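Local coordinates for metallopeptidase family protein (PDB 2EJQ) that is of unproven function but binds metal ions and probably acts as a metal-dependent peptidase of the zincin-like family, at residues Leu46-Leu50 with Glu96-His100; Thr2-Phe6 with Leu70-Phe75; Leu13-Val17 with Met93-Leu97. The protein carries 1 engineered substitution. The contacts are given in a common frame with arbitrary orientation. Residues are numbered along the deposited sequence.

Interaction 1: residues Leu46-Leu50 with Glu96-His100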
loop_
_atom_site.group_PDB
_atom_site.type_symbol
_atom_site.label_atom_id
_atom_site.label_comp_id
_atom_site.label_asym_id
_atom_site.label_seq_id
_atom_site.Cartn_x
_atom_site.Cartn_y
_atom_site.Cartn_z
ATOM N N LEU A 46 -2.865 -7.908 0.200
ATOM C CA LEU A 46 -3.435 -6.878 1.079
ATOM C C LEU A 46 -3.079 -5.447 0.635
ATOM O O LEU A 46 -3.830 -4.503 0.880
ATOM C CB LEU A 46 -2.971 -7.093 2.527
ATOM C CG LEU A 46 -3.273 -8.463 3.145
ATOM C CD1 LEU A 46 -2.853 -8.483 4.621
ATOM C CD2 LEU A 46 -4.760 -8.773 3.000
ATOM N N GLY A 47 -1.926 -5.296 -0.005
ATOM C CA GLY A 47 -1.499 -3.990 -0.476
ATOM C C GLY A 47 -0.323 -4.075 -1.437
ATOM O O GLY A 47 0.180 -5.159 -1.728
ATOM N N GLU A 48 0.108 -2.932 -1.954
ATOM C CA GLU A 48 1.246 -2.911 -2.855
ATOM C C GLU A 48 1.752 -1.499 -3.079
ATOM O O GLU A 48 1.069 -0.513 -2.789
ATOM C CB GLU A 48 0.903 -3.566 -4.206
ATOM C CG GLU A 48 -0.043 -2.774 -5.084
ATOM C CD GLU A 48 -0.349 -3.469 -6.412
ATOM O OE1 GLU A 48 0.544 -3.573 -7.278
ATOM O OE2 GLU A 48 -1.494 -3.920 -6.594
ATOM N N TYR A 49 2.970 -1.415 -3.590
ATOM C CA TYR A 49 3.590 -0.138 -3.869
ATOM C C TYR A 49 3.386 0.153 -5.346
ATOM O O TYR A 49 3.644 -0.697 -6.198
ATOM C CB TYR A 49 5.076 -0.207 -3.552
ATOM C CG TYR A 49 5.816 1.092 -3.798
ATOM C CD1 TYR A 49 5.508 2.240 -3.064
ATOM C CD2 TYR A 49 6.836 1.167 -4.745
ATOM C CE1 TYR A 49 6.198 3.427 -3.265
ATOM C CE2 TYR A 49 7.534 2.353 -4.952
ATOM C CZ TYR A 49 7.210 3.477 -4.206
ATOM O OH TYR A 49 7.914 4.641 -4.395
ATOM N N LEU A 50 2.903 1.351 -5.653
ATOM C CA LEU A 50 2.678 1.737 -7.041
ATOM C C LEU A 50 3.902 2.548 -7.503
ATOM O O LEU A 50 4.086 3.713 -7.135
ATOM C CB LEU A 50 1.384 2.547 -7.132
ATOM C CG LEU A 50 0.154 1.908 -6.464
ATOM C CD1 LEU A 50 -1.037 2.827 -6.672
ATOM C CD2 LEU A 50 -0.146 0.511 -7.047
ATOM N N GLU A 96 5.053 -1.876 2.531
ATOM C CA GLU A 96 5.088 -1.185 1.245
ATOM C C GLU A 96 5.924 0.085 1.363
ATOM O O GLU A 96 6.563 0.503 0.405
ATOM C CB GLU A 96 3.680 -0.842 0.755
ATOM C CG GLU A 96 2.780 -2.043 0.502
ATOM C CD GLU A 96 3.462 -3.144 -0.287
ATOM O OE1 GLU A 96 4.278 -2.835 -1.171
ATOM O OE2 GLU A 96 3.170 -4.329 -0.029
ATOM N N LEU A 97 5.926 0.701 2.540
ATOM C CA LEU A 97 6.725 1.900 2.727
ATOM C C LEU A 97 8.194 1.492 2.562
ATOM O O LEU A 97 9.022 2.264 2.084
ATOM C CB LEU A 97 6.454 2.511 4.111
ATOM C CG LEU A 97 7.284 3.744 4.490
ATOM C CD1 LEU A 97 7.187 4.764 3.375
ATOM C CD2 LEU A 97 6.797 4.343 5.817
ATOM N N ARG A 98 8.512 0.258 2.946
ATOM C CA ARG A 98 9.876 -0.239 2.802
ATOM C C ARG A 98 10.224 -0.307 1.316
ATOM O O ARG A 98 11.335 0.020 0.923
ATOM C CB ARG A 98 10.033 -1.623 3.431
ATOM C CG ARG A 98 11.444 -2.159 3.304
ATOM C CD ARG A 98 11.586 -3.566 3.834
ATOM N NE ARG A 98 12.080 -4.458 2.794
ATOM C CZ ARG A 98 12.297 -5.756 2.965
ATOM N NH1 ARG A 98 12.064 -6.320 4.144
ATOM N NH2 ARG A 98 12.744 -6.493 1.956
ATOM N N HIS A 99 9.267 -0.732 0.492
ATOM C CA HIS A 99 9.496 -0.800 -0.945
ATOM C C HIS A 99 9.722 0.584 -1.541
ATOM O O HIS A 99 10.468 0.733 -2.502
ATOM C CB HIS A 99 8.305 -1.464 -1.627
ATOM C CG HIS A 99 8.164 -2.915 -1.292
ATOM N ND1 HIS A 99 6.974 -3.600 -1.403
ATOM C CD2 HIS A 99 9.078 -3.818 -0.858
ATOM C CE1 HIS A 99 7.158 -4.861 -1.052
ATOM N NE2 HIS A 99 8.427 -5.017 -0.717
ATOM N N HIS A 100 9.063 1.586 -0.967
ATOM C CA HIS A 100 9.191 2.961 -1.428
ATOM C C HIS A 100 10.616 3.435 -1.195
ATOM O O HIS A 100 11.236 4.014 -2.085
ATOM C CB HIS A 100 8.225 3.882 -0.670
ATOM C CG HIS A 100 8.462 5.345 -0.910
ATOM N ND1 HIS A 100 8.268 5.943 -2.136
ATOM C CD2 HIS A 100 8.886 6.326 -0.078
ATOM C CE1 HIS A 100 8.563 7.227 -2.050
ATOM N NE2 HIS A 100 8.941 7.486 -0.813
HETATM O O HOH W 1 4.626 -3.708 -3.910
#

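Interaction 2: residues Thr2-Phe6 with Leu70-Phe75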
loop_
_atom_site.group_PDB
_atom_site.type_symbol
_atom_site.label_atom_id
_atom_site.label_comp_id
_atom_site.label_asym_id
_atom_site.label_seq_id
_atom_site.Cartn_x
_atom_site.Cartn_y
_atom_site.Cartn_z
ATOM N N THR A 2 -16.486 -2.002 8.771
ATOM C CA THR A 2 -17.037 -1.301 7.574
ATOM C C THR A 2 -15.872 -0.676 6.837
ATOM O O THR A 2 -14.805 -0.483 7.414
ATOM C CB THR A 2 -18.016 -0.178 7.966
ATOM O OG1 THR A 2 -17.304 0.859 8.653
ATOM C CG2 THR A 2 -19.108 -0.715 8.871
ATOM N N TYR A 3 -16.083 -0.355 5.568
ATOM C CA TYR A 3 -15.033 0.236 4.748
ATOM C C TYR A 3 -14.608 1.605 5.268
ATOM O O TYR A 3 -13.424 1.964 5.214
ATOM C CB TYR A 3 -15.514 0.364 3.304
ATOM C CG TYR A 3 -14.492 0.978 2.374
ATOM C CD1 TYR A 3 -13.344 0.277 1.995
ATOM C CD2 TYR A 3 -14.671 2.261 1.876
ATOM C CE1 TYR A 3 -12.401 0.845 1.135
ATOM C CE2 TYR A 3 -13.737 2.834 1.022
ATOM C CZ TYR A 3 -12.610 2.122 0.654
ATOM O OH TYR A 3 -11.715 2.692 -0.210
ATOM N N GLU A 4 -15.585 2.357 5.774
ATOM C CA GLU A 4 -15.349 3.698 6.302
ATOM C C GLU A 4 -14.419 3.603 7.492
ATOM O O GLU A 4 -13.471 4.375 7.628
ATOM C CB GLU A 4 -16.664 4.348 6.750
ATOM C CG GLU A 4 -17.712 4.552 5.650
ATOM C CD GLU A 4 -18.281 3.243 5.090
ATOM O OE1 GLU A 4 -18.476 2.280 5.865
ATOM O OE2 GLU A 4 -18.552 3.185 3.871
ATOM N N ALA A 5 -14.703 2.640 8.357
ATOM C CA ALA A 5 -13.896 2.442 9.546
ATOM C C ALA A 5 -12.485 1.986 9.179
ATOM O O ALA A 5 -11.520 2.332 9.868
ATOM C CB ALA A 5 -14.565 1.426 10.465
ATOM N N PHE A 6 -12.377 1.209 8.103
ATOM C CA PHE A 6 -11.090 0.711 7.635
ATOM C C PHE A 6 -10.238 1.889 7.154
ATOM O O PHE A 6 -9.068 2.002 7.512
ATOM C CB PHE A 6 -11.283 -0.288 6.488
ATOM C CG PHE A 6 -9.997 -0.896 5.986
ATOM C CD1 PHE A 6 -9.311 -1.840 6.747
ATOM C CD2 PHE A 6 -9.460 -0.507 4.760
ATOM C CE1 PHE A 6 -8.108 -2.386 6.302
ATOM C CE2 PHE A 6 -8.256 -1.049 4.306
ATOM C CZ PHE A 6 -7.579 -1.992 5.082
ATOM N N LEU A 70 -3.960 -0.088 -0.676
ATOM C CA LEU A 70 -4.469 -1.091 0.250
ATOM C C LEU A 70 -5.779 -1.615 -0.346
ATOM O O LEU A 70 -6.574 -0.845 -0.890
ATOM C CB LEU A 70 -4.709 -0.491 1.641
ATOM C CG LEU A 70 -3.479 -0.199 2.521
ATOM C CD1 LEU A 70 -3.923 0.319 3.879
ATOM C CD2 LEU A 70 -2.664 -1.455 2.703
ATOM N N TYR A 71 -5.994 -2.925 -0.262
ATOM C CA TYR A 71 -7.199 -3.530 -0.810
ATOM C C TYR A 71 -8.071 -4.052 0.329
ATOM O O TYR A 71 -7.802 -5.112 0.891
ATOM C CB TYR A 71 -6.803 -4.663 -1.753
ATOM C CG TYR A 71 -5.917 -4.180 -2.879
ATOM C CD1 TYR A 71 -6.422 -3.341 -3.870
ATOM C CD2 TYR A 71 -4.559 -4.511 -2.923
ATOM C CE1 TYR A 71 -5.607 -2.841 -4.869
ATOM C CE2 TYR A 71 -3.737 -4.014 -3.921
ATOM C CZ TYR A 71 -4.268 -3.176 -4.890
ATOM O OH TYR A 71 -3.460 -2.654 -5.871
ATOM N N TYR A 72 -9.113 -3.298 0.666
ATOM C CA TYR A 72 -10.016 -3.689 1.737
ATOM C C TYR A 72 -10.630 -5.068 1.499
ATOM O O TYR A 72 -10.757 -5.861 2.429
ATOM C CB TYR A 72 -11.118 -2.645 1.902
ATOM C CG TYR A 72 -12.143 -3.000 2.956
ATOM C CD1 TYR A 72 -11.772 -3.143 4.291
ATOM C CD2 TYR A 72 -13.487 -3.187 2.618
ATOM C CE1 TYR A 72 -12.707 -3.460 5.266
ATOM C CE2 TYR A 72 -14.438 -3.506 3.588
ATOM C CZ TYR A 72 -14.039 -3.639 4.914
ATOM O OH TYR A 72 -14.962 -3.916 5.901
ATOM N N GLY A 73 -10.991 -5.359 0.254
ATOM C CA GLY A 73 -11.580 -6.653 -0.053
ATOM C C GLY A 73 -10.655 -7.824 0.244
ATOM O O GLY A 73 -11.109 -8.901 0.639
ATOM N N SER A 74 -9.353 -7.631 0.038
ATOM C CA SER A 74 -8.394 -8.692 0.312
ATOM C C SER A 74 -8.336 -8.969 1.807
ATOM O O SER A 74 -8.202 -10.118 2.212
ATOM C CB SER A 74 -7.006 -8.316 -0.198
ATOM O OG SER A 74 -6.981 -8.285 -1.606
ATOM N N PHE A 75 -8.425 -7.913 2.618
ATOM C CA PHE A 75 -8.410 -8.051 4.074
ATOM C C PHE A 75 -9.622 -8.870 4.541
ATOM O O PHE A 75 -9.507 -9.728 5.419
ATOM C CB PHE A 75 -8.447 -6.673 4.766
ATOM C CG PHE A 75 -7.108 -5.956 4.811
ATOM C CD1 PHE A 75 -6.615 -5.297 3.689
ATOM C CD2 PHE A 75 -6.350 -5.932 5.989
ATOM C CE1 PHE A 75 -5.399 -4.625 3.730
ATOM C CE2 PHE A 75 -5.122 -5.258 6.040
ATOM C CZ PHE A 75 -4.647 -4.605 4.913
#

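Interaction 3: residues Leu13-Val17 with Met93-Leu97. Engineered in segment 93-97: Met93 (natural residue Leu).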
loop_
_atom_site.group_PDB
_atom_site.type_symbol
_atom_site.label_atom_id
_atom_site.label_comp_id
_atom_site.label_asym_id
_atom_site.label_seq_id
_atom_site.Cartn_x
_atom_site.Cartn_y
_atom_site.Cartn_z
ATOM N N LEU A 13 -3.217 5.190 11.511
ATOM C CA LEU A 13 -1.925 4.513 11.606
ATOM C C LEU A 13 -0.901 5.216 10.704
ATOM O O LEU A 13 0.264 5.385 11.083
ATOM C CB LEU A 13 -2.064 3.038 11.197
ATOM C CG LEU A 13 -2.903 2.114 12.091
ATOM C CD1 LEU A 13 -2.994 0.726 11.469
ATOM C CD2 LEU A 13 -2.283 2.028 13.471
ATOM N N TRP A 14 -1.336 5.648 9.525
ATOM C CA TRP A 14 -0.434 6.317 8.598
ATOM C C TRP A 14 0.162 7.578 9.207
ATOM O O TRP A 14 1.340 7.878 8.982
ATOM C CB TRP A 14 -1.155 6.655 7.287
ATOM C CG TRP A 14 -0.256 7.263 6.238
ATOM C CD1 TRP A 14 -0.437 8.459 5.608
ATOM C CD2 TRP A 14 0.943 6.695 5.680
ATOM N NE1 TRP A 14 0.569 8.675 4.692
ATOM C CE2 TRP A 14 1.430 7.609 4.716
ATOM C CE3 TRP A 14 1.649 5.503 5.897
ATOM C CZ2 TRP A 14 2.590 7.374 3.972
ATOM C CZ3 TRP A 14 2.807 5.266 5.155
ATOM C CH2 TRP A 14 3.264 6.202 4.202
ATOM N N GLU A 15 -0.642 8.313 9.976
ATOM C CA GLU A 15 -0.159 9.526 10.621
ATOM C C GLU A 15 0.891 9.254 11.701
ATOM O O GLU A 15 1.668 10.143 12.026
ATOM C CB GLU A 15 -1.315 10.320 11.234
ATOM C CG GLU A 15 -2.076 11.221 10.259
ATOM C CD GLU A 15 -1.202 12.298 9.626
ATOM O OE1 GLU A 15 -0.354 12.881 10.339
ATOM O OE2 GLU A 15 -1.380 12.568 8.415
ATOM N N GLU A 16 0.921 8.045 12.259
ATOM C CA GLU A 16 1.912 7.711 13.290
ATOM C C GLU A 16 3.280 7.572 12.649
ATOM O O GLU A 16 4.304 7.714 13.308
ATOM C CB GLU A 16 1.583 6.385 13.982
ATOM C CG GLU A 16 0.695 6.489 15.202
ATOM C CD GLU A 16 0.541 5.158 15.926
ATOM O OE1 GLU A 16 1.572 4.547 16.286
ATOM O OE2 GLU A 16 -0.612 4.727 16.137
ATOM N N VAL A 17 3.277 7.277 11.355
ATOM C CA VAL A 17 4.502 7.092 10.600
ATOM C C VAL A 17 5.289 8.394 10.415
ATOM O O VAL A 17 4.772 9.370 9.866
ATOM C CB VAL A 17 4.198 6.483 9.206
ATOM C CG1 VAL A 17 5.487 6.284 8.431
ATOM C CG2 VAL A 17 3.466 5.153 9.359
ATOM N N MET A 93 1.131 -1.593 5.502
ATOM C CA MET A 93 1.583 -0.263 5.146
ATOM C C MET A 93 3.081 -0.079 5.227
ATOM O O MET A 93 3.714 0.392 4.293
ATOM C CB MET A 93 0.927 0.758 6.055
ATOM C CG MET A 93 -0.190 1.495 5.394
ATOM S SD MET A 93 -1.052 2.512 6.566
ATOM C CE MET A 93 -0.392 1.938 8.088
ATOM N N LEU A 94 3.635 -0.445 6.372
ATOM C CA LEU A 94 5.057 -0.297 6.601
ATOM C C LEU A 94 5.892 -1.172 5.685
ATOM O O LEU A 94 7.025 -0.833 5.368
ATOM C CB LEU A 94 5.390 -0.591 8.062
ATOM C CG LEU A 94 4.718 0.391 9.014
ATOM C CD1 LEU A 94 5.167 0.076 10.433
ATOM C CD2 LEU A 94 5.081 1.816 8.648
ATOM N N HIS A 95 5.334 -2.298 5.252
ATOM C CA HIS A 95 6.050 -3.179 4.345
ATOM C C HIS A 95 6.145 -2.497 2.975
ATOM O O HIS A 95 7.194 -2.525 2.330
ATOM C CB HIS A 95 5.332 -4.527 4.212
ATOM C CG HIS A 95 6.074 -5.517 3.369
ATOM N ND1 HIS A 95 7.365 -5.914 3.653
ATOM C CD2 HIS A 95 5.720 -6.169 2.235
ATOM C CE1 HIS A 95 7.774 -6.766 2.727
ATOM N NE2 HIS A 95 6.794 -6.936 1.856
ATOM N N GLU A 96 5.053 -1.876 2.531
ATOM C CA GLU A 96 5.088 -1.185 1.245
ATOM C C GLU A 96 5.924 0.085 1.363
ATOM O O GLU A 96 6.563 0.503 0.405
ATOM C CB GLU A 96 3.680 -0.842 0.755
ATOM C CG GLU A 96 2.780 -2.043 0.502
ATOM C CD GLU A 96 3.462 -3.144 -0.287
ATOM O OE1 GLU A 96 4.278 -2.835 -1.171
ATOM O OE2 GLU A 96 3.170 -4.329 -0.029
ATOM N N LEU A 97 5.926 0.701 2.540
ATOM C CA LEU A 97 6.725 1.900 2.727
ATOM C C LEU A 97 8.194 1.492 2.562
ATOM O O LEU A 97 9.022 2.264 2.084
ATOM C CB LEU A 97 6.454 2.511 4.111
ATOM C CG LEU A 97 7.284 3.744 4.490
ATOM C CD1 LEU A 97 7.187 4.764 3.375
ATOM C CD2 LEU A 97 6.797 4.343 5.817
#

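Interaction 1: residues Leu46-Leu50 with Glu96-His100
Strand 47-50 runs almost alongside helix 96-100: their N-to-C directions differ by 17° and their axes approach to 7.6 Å, with Tyr49 CA 5.4 Å from Glu96 CA. Gly47 O lies 3.5 Å from Glu96 OE2. The carboxylate of Glu96 reaches back to the strand, its CD 3.4 Å from Glu48 CA. A water bridges the two segments, accepting from Tyr49 N at 2.8 Å and donating to Glu96 OE1 at 2.9 Å. The same OE1 accepts a 2.8 Å hydrogen bond from His99 ND1. Tyr49, the main strand residue of the contact, lays one ring face against the helix, with His100 CA 3.8 Å from the ring centroid in a CH-pi contact, and its OH shares a 2.6 Å hydrogen bond with His100 ND1. Beyond the pair, Arg66 also bonds Tyr49 OH, and the backbone O of Arg23 holds His100 NE2. The CA-to-CB bond of Glu48 points away from the helix, and its OE2 is hydrogen-bonded to Tyr71 OH and forms a salt bridge with Lys35 NZ. His95, Glu96 and His99 fit the HExxH pattern of zincins, probably with the same role, although no metal is bound here. The chemistry is therefore consistent with an edge strand lining a zincin-like active-site helix, its backbone NH tied through water to the glutamate that in such enzymes serves as general base.

Interaction 2: residues Thr2-Phe6 with Leu70-Phe75
An aromatic cluster joins the start of the N-terminal helix 3-16 to the point where strand 67-71 gives way to helix 72-78, at one end of the fold. Tyr3 and Phe6 come from the first segment, Tyr72 and Phe75 from the second, and the segments bury 312 Å² between them. Tyr72 contributes most. Over one face of its ring sits Tyr3 CA, 4.1 Å from the centroid in a CH-pi contact, and the edge of the Tyr3 ring also turns toward the face of Tyr72 in an offset edge-to-face pair, with centroids 5.5 Å apart and planes at 66°. Phe6 packs obliquely on Tyr72, its CG 3.3 Å from Tyr72 CD1, and directs its own edge at the face of Phe75, the centroids being 4.9 Å apart.

In this aromatic cluster the inclined rings join helix 3-16 to the strand-helix junction without a hydrogen bond between the two segments. The helix start is itself secured by an ST motif, in which Thr2 OG1 accepts from Ala5 N at 3.2 Å, while Tyr71 holds the N-cap position ahead of helix 72-78. Val30 of the neighbouring strand 27-31 touches both Tyr3 and Phe6, and Trp85, at the start of helix 85-105, packs on Tyr72 and Phe75. At the margin of the cluster, Phe6 CE2 approaches Leu70 CB at 4.5 Å. The Tyr72 side chain lies about 3 Å, at their nearest atoms, from that of Leu76, which together with Ala79 marks a magnesium site seen for this protein but empty in this chain.

Interaction 3: residues Leu13-Val17 with Met93-Leu97
Met93, an engineered substitution for the natural leucine, opens the helical segment 93-97 and has the largest covered area of its residues. Its CE lies 3.7 Å from Leu13 CB, and its SD is 4.1 Å from Trp14 CE3. The sulfur stands obliquely to the indole, 5.3 Å from the centroid of the six-membered ring, in a Met-aromatic contact. One residue on, Leu94 starts out sideways but brings CD2 to within 3.8 Å of Val17 CG2. Leu97, a helical turn beyond Met93, returns to the interface: its CD2 is 3.5 Å from Val17 CG1 and 4.1 Å from Trp14 CZ3, so one methyl touches both valine and indole. The spacing of Met93 and Leu97 is the i, i+4 repeat by which a helix keeps one face for packing. Around this patch, Ile68 of strand 67-71 touches both Trp14 and Leu97, and Lys22 makes a cation-pi contact with Trp14. With side-chain contacts that are wholly apolar, the end of helix 3-16 and the residue after it are joined to helix 85-105 through burial of apolar side chains, while His95 and Glu96, of the probable HExxH motif, lie on helix 85-105 out of reach of segment 13-17.

In the fold
The principle is one helix serving several neighbours. Helix 85-105 supplies the second segment of interactions 1 and 3, which share Glu96 and Leu97 and have centres about 9 Å apart: Glu96 works toward strand 47-50, Leu97 toward Trp14 and Val17. Interaction 2 lies farther off, its centre about 16 Å from that of interaction 1 and 15 Å from that of interaction 3, yet helix 3-16 links it to interaction 3, and neighbouring strands 47-50 and 67-71 to interaction 1. Along the chain the segments come as 2-6, 13-17, 46-50, 70-75, then the overlapping 93-97 and 96-100. Helix 3-16 and the sheet thus both pack against the helix carrying the probable metal-binding motif.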